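Local coordinates for protein beta-hydroxyacid dehydrogenase, 3-hydroxyisobutyrate dehydrogenase (Saccharomonospora xinjiangensis XJ-54, PDB 6GRL) that acts as an S-selective imine reductase used in reductive amination, probably taking its hydride from NADPH, at residues 229-232 with 233-236; 283-287 with 288-292; 270-273 with 274-278; 215-218 with 219-222. All coordinates share one frame; numbering follows the deposited sequence.

Contact 1: 229-232 with 233-236; sequences PPLL and TMMG
Pro229 and Thr233 are joined, through the proline carbonyl, across the first turn of helix 229-241, an alpha-helix of the C-terminal, reductive aminase-like domain. Backbone hydrogen bonds join residues four apart. Thr233 N meets Pro229 O at 3.1 Å, nearly straight at 165°. Met235 N gives an equally regular bond to Leu231 O (3.0 Å), as does Gly236 N to Leu232 O (3.0 Å), while the bond from Met234 N to Pro230 O is stretched and weak. Proline suits both opening positions: amides in a helix's first turn have no helical carbonyl behind them, so the missing N-H breaks no bond within the helix, and the proline carbonyls still accept.

One side chain joins this polar set. With OG1 beside its own backbone N (chi1 -61°), Thr233 turns the hydroxyl back toward the helix start and adds a weak bond from OG1 to Pro229 O at 3.3 Å. That carbonyl is thus gripped by two donors of a single residue.

The remaining contacts are apolar. Leu231 and Met235 lie on one face of the helix, and the long, extended methionine chain slants across the leucine to bring Met235 CE to within 4.0 Å of Leu231 CG. Apolar side chains suit this face because both also meet loops: Leu231 touches Leu248, and the flexible Met235 touches Asp247, Phe295 and Ser296. Met234 curls instead, its chi3 of 9° folding the methyl back so that Met234 CE stands 4.3 Å from Leu231 CD1. Nearer the backbone, Met235 CG rests 3.4 Å from Leu231 O.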
loop_
_atom_site.group_PDB
_atom_site.type_symbol
_atom_site.label_atom_id
_atom_site.label_comp_id
_atom_site.label_asym_id
_atom_site.label_seq_id
_atom_site.Cartn_x
_atom_site.Cartn_y
_atom_site.Cartn_z
ATOM N N PRO A 229 10.354 -3.541 -14.771
ATOM C CA PRO A 229 8.985 -4.071 -14.610
ATOM C C PRO A 229 8.708 -5.277 -15.495
ATOM O O PRO A 229 8.139 -6.267 -15.008
ATOM C CB PRO A 229 8.101 -2.873 -14.987
ATOM C CG PRO A 229 8.880 -1.713 -14.508
ATOM C CD PRO A 229 10.346 -2.065 -14.692
ATOM N N PRO A 230 9.081 -5.266 -16.784
ATOM C CA PRO A 230 8.862 -6.488 -17.579
ATOM C C PRO A 230 9.655 -7.681 -17.073
ATOM O O PRO A 230 9.213 -8.824 -17.237
ATOM C CB PRO A 230 9.297 -6.077 -18.994
ATOM C CG PRO A 230 10.209 -4.933 -18.789
ATOM C CD PRO A 230 9.640 -4.190 -17.627
ATOM N N LEU A 231 10.813 -7.447 -16.452
ATOM C CA LEU A 231 11.598 -8.544 -15.897
ATOM C C LEU A 231 10.991 -9.066 -14.601
ATOM O O LEU A 231 11.040 -10.271 -14.330
ATOM C CB LEU A 231 13.040 -8.088 -15.666
ATOM C CG LEU A 231 14.036 -9.140 -15.175
ATOM C CD1 LEU A 231 14.211 -10.242 -16.210
ATOM C CD2 LEU A 231 15.372 -8.493 -14.847
ATOM N N LEU A 232 10.415 -8.176 -13.789
ATOM C CA LEU A 232 9.807 -8.604 -12.533
ATOM C C LEU A 232 8.575 -9.467 -12.779
ATOM O O LEU A 232 8.351 -10.456 -12.071
ATOM C CB LEU A 232 9.448 -7.387 -11.681
ATOM C CG LEU A 232 10.612 -6.479 -11.280
ATOM C CD1 LEU A 232 10.119 -5.300 -10.454
ATOM C CD2 LEU A 232 11.673 -7.265 -10.526
ATOM N N THR A 233 7.764 -9.105 -13.774
ATOM C CA THR A 233 6.588 -9.905 -14.097
ATOM C C THR A 233 6.986 -11.302 -14.557
ATOM O O THR A 233 6.353 -12.294 -14.175
ATOM C CB THR A 233 5.754 -9.201 -15.169
ATOM O OG1 THR A 233 5.311 -7.931 -14.673
ATOM C CG2 THR A 233 4.541 -10.041 -15.545
ATOM N N MET A 234 8.042 -11.399 -15.368
ATOM C CA MET A 234 8.495 -12.703 -15.838
ATOM C C MET A 234 9.020 -13.556 -14.690
ATOM O O MET A 234 8.758 -14.763 -14.637
ATOM C CB MET A 234 9.568 -12.526 -16.912
ATOM C CG MET A 234 9.020 -12.416 -18.326
ATOM S SD MET A 234 10.306 -12.398 -19.593
ATOM C CE MET A 234 11.764 -12.786 -18.626
ATOM N N MET A 235 9.760 -12.946 -13.760
ATOM C CA MET A 235 10.285 -13.701 -12.626
ATOM C C MET A 235 9.160 -14.218 -11.739
ATOM O O MET A 235 9.245 -15.327 -11.201
ATOM C CB MET A 235 11.249 -12.836 -11.817
ATOM C CG MET A 235 12.616 -12.677 -12.454
ATOM S SD MET A 235 13.826 -12.009 -11.299
ATOM C CE MET A 235 15.233 -11.785 -12.384
ATOM N N GLY A 236 8.098 -13.426 -11.572
ATOM C CA GLY A 236 6.948 -13.900 -10.825
ATOM C C GLY A 236 6.255 -15.069 -11.493
ATOM O O GLY A 236 5.733 -15.957 -10.813
#

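Contact 2: 283-287 with 288-292; sequences DQRIA and DGHGG
Gln284 and Asp288 meet through their polar ends, Gln284 NE2 lying 2.9 Å from Asp288 OD1 and somewhat farther from OD2. Both bonds are weak, that to OD1 strongly bent and that to OD2 long; amide and carboxylate planes stand 55° apart. Gln284 O also accepts Asp288 N at 2.9 Å.

Arg285 has its CG pointing away from the backbone N, and a bend at chi2 swings the chain toward His290. The guanidinium lies flat on the imidazole, planes 25° apart, with Arg285 CZ 3.5 Å from His290 CD2; Arg285 NH2 is hydrogen-bonded to Gln293 OE1. A leucine here would probably leave the imidazole without its stacking partner and Gln293 OE1 without this donor, letting the histidine turn more freely. The backbone of Arg285 opens the Schellman motif that ends helix 273-287: Arg285 O accepts His290 N at 3.1 Å, in the carbonyl plane.

Ile286 O accepts the inner bond, from Gly289 N (3.0 Å), the donor standing well above the carbonyl plane. Gly289 has a positive phi of 92°, where a side chain would jam against the preceding carbonyl, hence glycine. A water donates to Ile286 O and accepts from Gly291 N, while Ile286 CG1 packs 3.8 Å from Gly291 CA. Ala287, small and exposed, keeps its N bonded to Asp283 O.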
loop_
_atom_site.group_PDB
_atom_site.type_symbol
_atom_site.label_atom_id
_atom_site.label_comp_id
_atom_site.label_asym_id
_atom_site.label_seq_id
_atom_site.Cartn_x
_atom_site.Cartn_y
_atom_site.Cartn_z
ATOM N N ASP A 283 25.851 -19.175 -5.022
ATOM C CA ASP A 283 26.798 -20.271 -4.846
ATOM C C ASP A 283 26.107 -21.513 -4.298
ATOM O O ASP A 283 26.445 -22.639 -4.681
ATOM C CB ASP A 283 27.939 -19.840 -3.923
ATOM C CG ASP A 283 28.868 -18.833 -4.573
ATOM O OD1 ASP A 283 28.811 -18.677 -5.810
ATOM O OD2 ASP A 283 29.665 -18.202 -3.847
ATOM N N GLN A 284 25.134 -21.328 -3.404
ATOM C CA GLN A 284 24.416 -22.475 -2.857
ATOM C C GLN A 284 23.547 -23.140 -3.917
ATOM O O GLN A 284 23.520 -24.372 -4.020
ATOM C CB GLN A 284 23.570 -22.040 -1.660
ATOM C CG GLN A 284 22.845 -23.184 -0.971
ATOM C CD GLN A 284 23.797 -24.223 -0.408
ATOM O OE1 GLN A 284 24.817 -23.885 0.195
ATOM N NE2 GLN A 284 23.470 -25.495 -0.605
ATOM N N ARG A 285 22.837 -22.342 -4.719
ATOM C CA ARG A 285 21.992 -22.907 -5.767
ATOM C C ARG A 285 22.825 -23.620 -6.824
ATOM O O ARG A 285 22.398 -24.644 -7.373
ATOM C CB ARG A 285 21.139 -21.808 -6.400
ATOM C CG ARG A 285 20.059 -22.318 -7.338
ATOM C CD ARG A 285 18.900 -22.943 -6.582
ATOM N NE ARG A 285 17.821 -23.333 -7.485
ATOM C CZ ARG A 285 16.784 -24.085 -7.131
ATOM N NH1 ARG A 285 16.683 -24.536 -5.888
ATOM N NH2 ARG A 285 15.850 -24.390 -8.021
ATOM N N ILE A 286 24.016 -23.098 -7.124
ATOM C CA ILE A 286 24.913 -23.784 -8.049
ATOM C C ILE A 286 25.416 -25.085 -7.437
ATOM O O ILE A 286 25.474 -26.122 -8.109
ATOM C CB ILE A 286 26.077 -22.859 -8.448
ATOM C CG1 ILE A 286 25.574 -21.716 -9.330
ATOM C CG2 ILE A 286 27.171 -23.645 -9.161
ATOM C CD1 ILE A 286 26.536 -20.556 -9.423
ATOM N N ALA A 287 25.778 -25.055 -6.152
ATOM C CA ALA A 287 26.241 -26.267 -5.485
ATOM C C ALA A 287 25.136 -27.312 -5.387
ATOM O O ALA A 287 25.426 -28.513 -5.318
ATOM C CB ALA A 287 26.780 -25.931 -4.095
ATOM N N ASP A 288 23.876 -26.883 -5.382
ATOM C CA ASP A 288 22.746 -27.801 -5.335
ATOM C C ASP A 288 22.429 -28.425 -6.688
ATOM O O ASP A 288 21.474 -29.203 -6.784
ATOM C CB ASP A 288 21.504 -27.082 -4.799
ATOM C CG ASP A 288 21.641 -26.688 -3.339
ATOM O OD1 ASP A 288 22.455 -27.314 -2.628
ATOM O OD2 ASP A 288 20.932 -25.757 -2.903
ATOM N N GLY A 289 23.195 -28.105 -7.728
ATOM C CA GLY A 289 22.985 -28.694 -9.035
ATOM C C GLY A 289 22.072 -27.921 -9.957
ATOM O O GLY A 289 21.600 -28.485 -10.950
ATOM N N HIS A 290 21.806 -26.651 -9.669
ATOM C CA HIS A 290 20.923 -25.822 -10.479
ATOM C C HIS A 290 21.670 -24.621 -11.045
ATOM O O HIS A 290 21.124 -23.519 -11.152
ATOM C CB HIS A 290 19.709 -25.370 -9.670
ATOM C CG HIS A 290 18.918 -26.501 -9.088
ATOM N ND1 HIS A 290 18.224 -27.401 -9.867
ATOM C CD2 HIS A 290 18.712 -26.876 -7.804
ATOM C CE1 HIS A 290 17.625 -28.284 -9.087
ATOM N NE2 HIS A 290 17.905 -27.987 -7.831
ATOM N N GLY A 291 22.935 -24.823 -11.421
ATOM C CA GLY A 291 23.734 -23.740 -11.965
ATOM C C GLY A 291 23.239 -23.211 -13.295
ATOM O O GLY A 291 23.564 -22.074 -13.656
ATOM N N GLY A 292 22.464 -24.006 -14.031
ATOM C CA GLY A 292 21.915 -23.558 -15.297
ATOM C C GLY A 292 20.657 -22.727 -15.194
ATOM O O GLY A 292 20.196 -22.198 -16.209
HETATM O O HOH W 1 25.165 -26.621 -10.925
#

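Contact 3: 270-273 with 274-278; sequences VEAV and RMREV
Ala272 and Arg276 are joined across the first turn of helix 273-287, where Ala272 holds the N-cap position. This is the tight part of the contact. Arg276 N reaches Ala272 O at 2.9 Å, and the aliphatic start of the same arginine lies over that oxygen, with Arg276 CB only 3.2 Å from Ala272 O. Ala272 is buried, and its methyl has to fit beside Arg265 and Glu266 of helix 251-267, which suits a small residue; Ala272 CB also lies 4.4 Å from Met275 CB. Bends at chi2 and chi3 then carry the rest of Met275 away, onto Met258 and Arg265.

Since alanine has no side-chain acceptor, the preceding residue provides one. Glu271 OE1 accepts a hydrogen bond from Val273 N at 3.0 Å, nearly straight (164°), the donor standing 56° out of the carboxylate plane. A negative charge here probably also favours the helix start, and Glu271 OE2 is held by Arg265.

The solvent side is looser. Val273 is exposed there, and the long charged chains of Arg274 and Arg276 suit this side because they can reach partners elsewhere. Extended from CG to NE, Arg276 forms a salt bridge with Glu266, and Arg274 forms one with Glu195. In the conformer described, Arg274 NH1 also pairs with Glu277 OE1, but Glu277 has two conformers, so this weak, strongly bent link is doubtful. The Glu277 backbone is firmer, Glu277 N bonding to Val273 O at 3.0 Å. Beside that bond, Glu277 CB lies 3.4 Å from Val273 O.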
loop_
_atom_site.group_PDB
_atom_site.type_symbol
_atom_site.label_atom_id
_atom_site.label_comp_id
_atom_site.label_asym_id
_atom_site.label_seq_id
_atom_site.Cartn_x
_atom_site.Cartn_y
_atom_site.Cartn_z
ATOM N N VAL A 270 33.039 0.759 0.188
ATOM C CA VAL A 270 31.582 0.808 0.193
ATOM C C VAL A 270 31.043 -0.534 0.668
ATOM O O VAL A 270 31.643 -1.589 0.434
ATOM C CB VAL A 270 31.050 1.184 -1.208
ATOM C CG1 VAL A 270 29.526 1.176 -1.243
ATOM C CG2 VAL A 270 31.582 2.548 -1.623
ATOM N N GLU A 271 29.905 -0.492 1.362
ATOM C CA GLU A 271 29.249 -1.697 1.849
ATOM C C GLU A 271 28.922 -2.648 0.699
ATOM O O GLU A 271 28.910 -2.273 -0.477
ATOM C CB GLU A 271 27.964 -1.340 2.595
ATOM C CG GLU A 271 26.855 -0.836 1.678
ATOM C CD GLU A 271 25.909 -1.937 1.235
ATOM O OE1 GLU A 271 25.487 -2.744 2.088
ATOM O OE2 GLU A 271 25.610 -2.007 0.024
ATOM N N ALA A 272 28.626 -3.896 1.062
ATOM C CA ALA A 272 28.275 -4.915 0.079
ATOM C C ALA A 272 27.389 -5.977 0.717
ATOM O O ALA A 272 27.547 -7.176 0.462
ATOM C CB ALA A 272 29.526 -5.555 -0.531
ATOM N N VAL A 273 26.438 -5.546 1.549
ATOM C CA VAL A 273 25.623 -6.492 2.307
ATOM C C VAL A 273 24.730 -7.303 1.374
ATOM O O VAL A 273 24.698 -8.538 1.440
ATOM C CB VAL A 273 24.801 -5.754 3.378
ATOM C CG1 VAL A 273 23.749 -6.680 3.972
ATOM C CG2 VAL A 273 25.718 -5.217 4.466
ATOM N N ARG A 274 23.989 -6.626 0.494
ATOM C CA ARG A 274 23.096 -7.346 -0.411
ATOM C C ARG A 274 23.876 -8.084 -1.493
ATOM O O ARG A 274 23.486 -9.182 -1.905
ATOM C CB ARG A 274 22.090 -6.383 -1.042
ATOM C CG ARG A 274 20.911 -6.020 -0.148
ATOM C CD ARG A 274 20.160 -7.247 0.356
ATOM N NE ARG A 274 18.776 -6.915 0.690
ATOM C CZ ARG A 274 18.074 -7.495 1.659
ATOM N NH1 ARG A 274 18.622 -8.441 2.409
ATOM N NH2 ARG A 274 16.824 -7.118 1.886
ATOM N N MET A 275 24.975 -7.498 -1.973
ATOM C CA MET A 275 25.760 -8.160 -3.011
ATOM C C MET A 275 26.376 -9.453 -2.491
ATOM O O MET A 275 26.358 -10.479 -3.183
ATOM C CB MET A 275 26.839 -7.214 -3.540
ATOM C CG MET A 275 26.287 -5.927 -4.148
ATOM S SD MET A 275 25.211 -6.196 -5.577
ATOM C CE MET A 275 23.586 -5.984 -4.852
ATOM N N ARG A 276 26.913 -9.429 -1.270
ATOM C CA ARG A 276 27.439 -10.652 -0.671
ATOM C C ARG A 276 26.329 -11.651 -0.375
ATOM O O ARG A 276 26.538 -12.863 -0.491
ATOM C CB ARG A 276 28.214 -10.328 0.606
ATOM C CG ARG A 276 29.609 -9.786 0.352
ATOM C CD ARG A 276 30.427 -9.703 1.631
ATOM N NE ARG A 276 31.825 -9.380 1.355
ATOM C CZ ARG A 276 32.773 -10.284 1.122
ATOM N NH1 ARG A 276 32.480 -11.578 1.133
ATOM N NH2 ARG A 276 34.017 -9.894 0.878
ATOM N N GLU A 277 25.145 -11.166 0.006
ATOM C CA GLU A 277 24.025 -12.066 0.258
ATOM C C GLU A 277 23.584 -12.767 -1.021
ATOM O O GLU A 277 23.325 -13.977 -1.014
ATOM C CB GLU A 277 22.863 -11.292 0.881
ATOM C CG GLU A 277 21.571 -12.084 0.992
ATOM C CD GLU A 277 20.374 -11.202 1.288
ATOM O OE1 GLU A 277 20.385 -10.512 2.329
ATOM O OE2 GLU A 277 19.421 -11.199 0.482
ATOM N N VAL A 278 23.500 -12.026 -2.128
ATOM C CA VAL A 278 23.102 -12.622 -3.400
ATOM C C VAL A 278 24.140 -13.639 -3.860
ATOM O O VAL A 278 23.796 -14.715 -4.365
ATOM C CB VAL A 278 22.878 -11.522 -4.454
ATOM C CG1 VAL A 278 22.701 -12.132 -5.832
ATOM C CG2 VAL A 278 21.671 -10.679 -4.088
#

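Contact 4: 215-218 with 219-222; sequences EAFA and ERVA
The Phe217 ring takes Val221 over one face and Arg220 at its edge, all three being residues of helix 214-225 in the C-terminal domain. Val221 CG2 sits above the face in a CH-pi contact, 3.8 Å from the Phe217 ring centroid, and offset toward the rim so that it is 3.4 Å from Phe217 CE2. Arg220 NH1 comes to the edge in the plane of the ring, and with the two planes 66° apart the guanidinium is not stacked on it. Instead one face of the guanidinium lies against the backbone, over Phe217 CA and Ala216 O, with Arg220 NH1 3.5 Å from Phe217 CA. A bend at chi3 (-63°) folds the arginine back to this place.

Phe217 CG is anti to the backbone N (chi1 175°), which leans the outward-pointing ring toward Val221, one turn on. The ring also meets Thr203, Leu204 and Val207 of helix 181-209, so a large aromatic residue suits the place. A serine here would probably leave Val221 CG2 without its aromatic partner and open a gap against helix 181-209. Ala218, by contrast, is small where the helix touches Phe200.

Beneath the side chains run regular bonds from Val221 N to Phe217 O (2.9 Å) and from Ala222 N to Ala218 O (3.0 Å). On the exposed side, Glu215 and Glu219 keep their like charges apart; a water donates weakly to both, 3.4 Å from Glu215 OE2 and 3.3 Å from Glu219 OE1.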
loop_
_atom_site.group_PDB
_atom_site.type_symbol
_atom_site.label_atom_id
_atom_site.label_comp_id
_atom_site.label_asym_id
_atom_site.label_seq_id
_atom_site.Cartn_x
_atom_site.Cartn_y
_atom_site.Cartn_z
ATOM N N GLU A 215 24.373 13.260 -9.601
ATOM C CA GLU A 215 23.094 13.730 -10.133
ATOM C C GLU A 215 22.849 13.190 -11.537
ATOM O O GLU A 215 21.757 12.693 -11.839
ATOM C CB GLU A 215 23.049 15.257 -10.126
ATOM C CG GLU A 215 21.797 15.831 -10.765
ATOM C CD GLU A 215 21.731 17.341 -10.675
ATOM O OE1 GLU A 215 22.586 17.938 -9.985
ATOM O OE2 GLU A 215 20.824 17.931 -11.298
ATOM N N ALA A 216 23.853 13.281 -12.411
ATOM C CA ALA A 216 23.703 12.741 -13.758
ATOM C C ALA A 216 23.599 11.222 -13.736
ATOM O O ALA A 216 22.835 10.635 -14.511
ATOM C CB ALA A 216 24.871 13.189 -14.637
ATOM N N PHE A 217 24.355 10.568 -12.850
ATOM C CA PHE A 217 24.291 9.113 -12.758
ATOM C C PHE A 217 22.924 8.650 -12.271
ATOM O O PHE A 217 22.423 7.610 -12.713
ATOM C CB PHE A 217 25.393 8.594 -11.834
ATOM C CG PHE A 217 25.322 7.114 -11.581
ATOM C CD1 PHE A 217 25.726 6.212 -12.552
ATOM C CD2 PHE A 217 24.852 6.626 -10.373
ATOM C CE1 PHE A 217 25.661 4.852 -12.323
ATOM C CE2 PHE A 217 24.788 5.266 -10.136
ATOM C CZ PHE A 217 25.191 4.377 -11.115
ATOM N N ALA A 218 22.309 9.410 -11.361
ATOM C CA ALA A 218 20.982 9.048 -10.871
ATOM C C ALA A 218 19.959 9.054 -11.998
ATOM O O ALA A 218 19.067 8.198 -12.042
ATOM C CB ALA A 218 20.557 10.000 -9.753
ATOM N N GLU A 219 20.072 10.010 -12.924
ATOM C CA GLU A 219 19.166 10.033 -14.066
ATOM C C GLU A 219 19.401 8.844 -14.989
ATOM O O GLU A 219 18.453 8.338 -15.601
ATOM C CB GLU A 219 19.319 11.345 -14.834
ATOM C CG GLU A 219 18.201 11.612 -15.826
ATOM C CD GLU A 219 18.219 13.031 -16.358
ATOM O OE1 GLU A 219 19.153 13.785 -16.015
ATOM O OE2 GLU A 219 17.294 13.393 -17.115
ATOM N N ARG A 220 20.649 8.385 -15.104
ATOM C CA ARG A 220 20.918 7.187 -15.892
ATOM C C ARG A 220 20.390 5.938 -15.199
ATOM O O ARG A 220 19.935 5.005 -15.871
ATOM C CB ARG A 220 22.418 7.066 -16.168
ATOM C CG ARG A 220 22.965 8.180 -17.051
ATOM C CD ARG A 220 24.339 7.844 -17.611
ATOM N NE ARG A 220 25.344 7.695 -16.564
ATOM C CZ ARG A 220 25.992 8.707 -15.997
ATOM N NH1 ARG A 220 26.894 8.473 -15.053
ATOM N NH2 ARG A 220 25.739 9.954 -16.370
ATOM N N VAL A 221 20.436 5.903 -13.865
ATOM C CA VAL A 221 19.821 4.805 -13.124
ATOM C C VAL A 221 18.318 4.780 -13.370
ATOM O O VAL A 221 17.714 3.708 -13.508
ATOM C CB VAL A 221 20.146 4.925 -11.624
ATOM C CG1 VAL A 221 19.330 3.927 -10.814
ATOM C CG2 VAL A 221 21.628 4.711 -11.391
ATOM N N ALA A 222 17.695 5.960 -13.434
ATOM C CA ALA A 222 16.257 6.035 -13.668
ATOM C C ALA A 222 15.870 5.360 -14.977
ATOM O O ALA A 222 14.858 4.652 -15.043
ATOM C CB ALA A 222 15.805 7.496 -13.662
HETATM O O HOH W 2 19.349 15.539 -13.225
#

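All four contacts belong to the C-terminal domain, away from the Rossmann-type domain that probably binds NADP(H) at the other end of long helix 181-209. Contacts 2 and 3 share helix 273-287, contact 3 at its start and contact 2 at its end, their centres 19 Å apart. Contacts 4 and 1 lie on the successive helices 214-225 and 229-241, with nearest atoms about 8 Å apart. Contacts 2 and 4 are the most distant pair, 34 Å between centres. Helix 181-209 borders contacts 3 and 4, while helix 251-267 borders contacts 2 and 3. The structure is the apo form, and none of the four is an identified cofactor or substrate site.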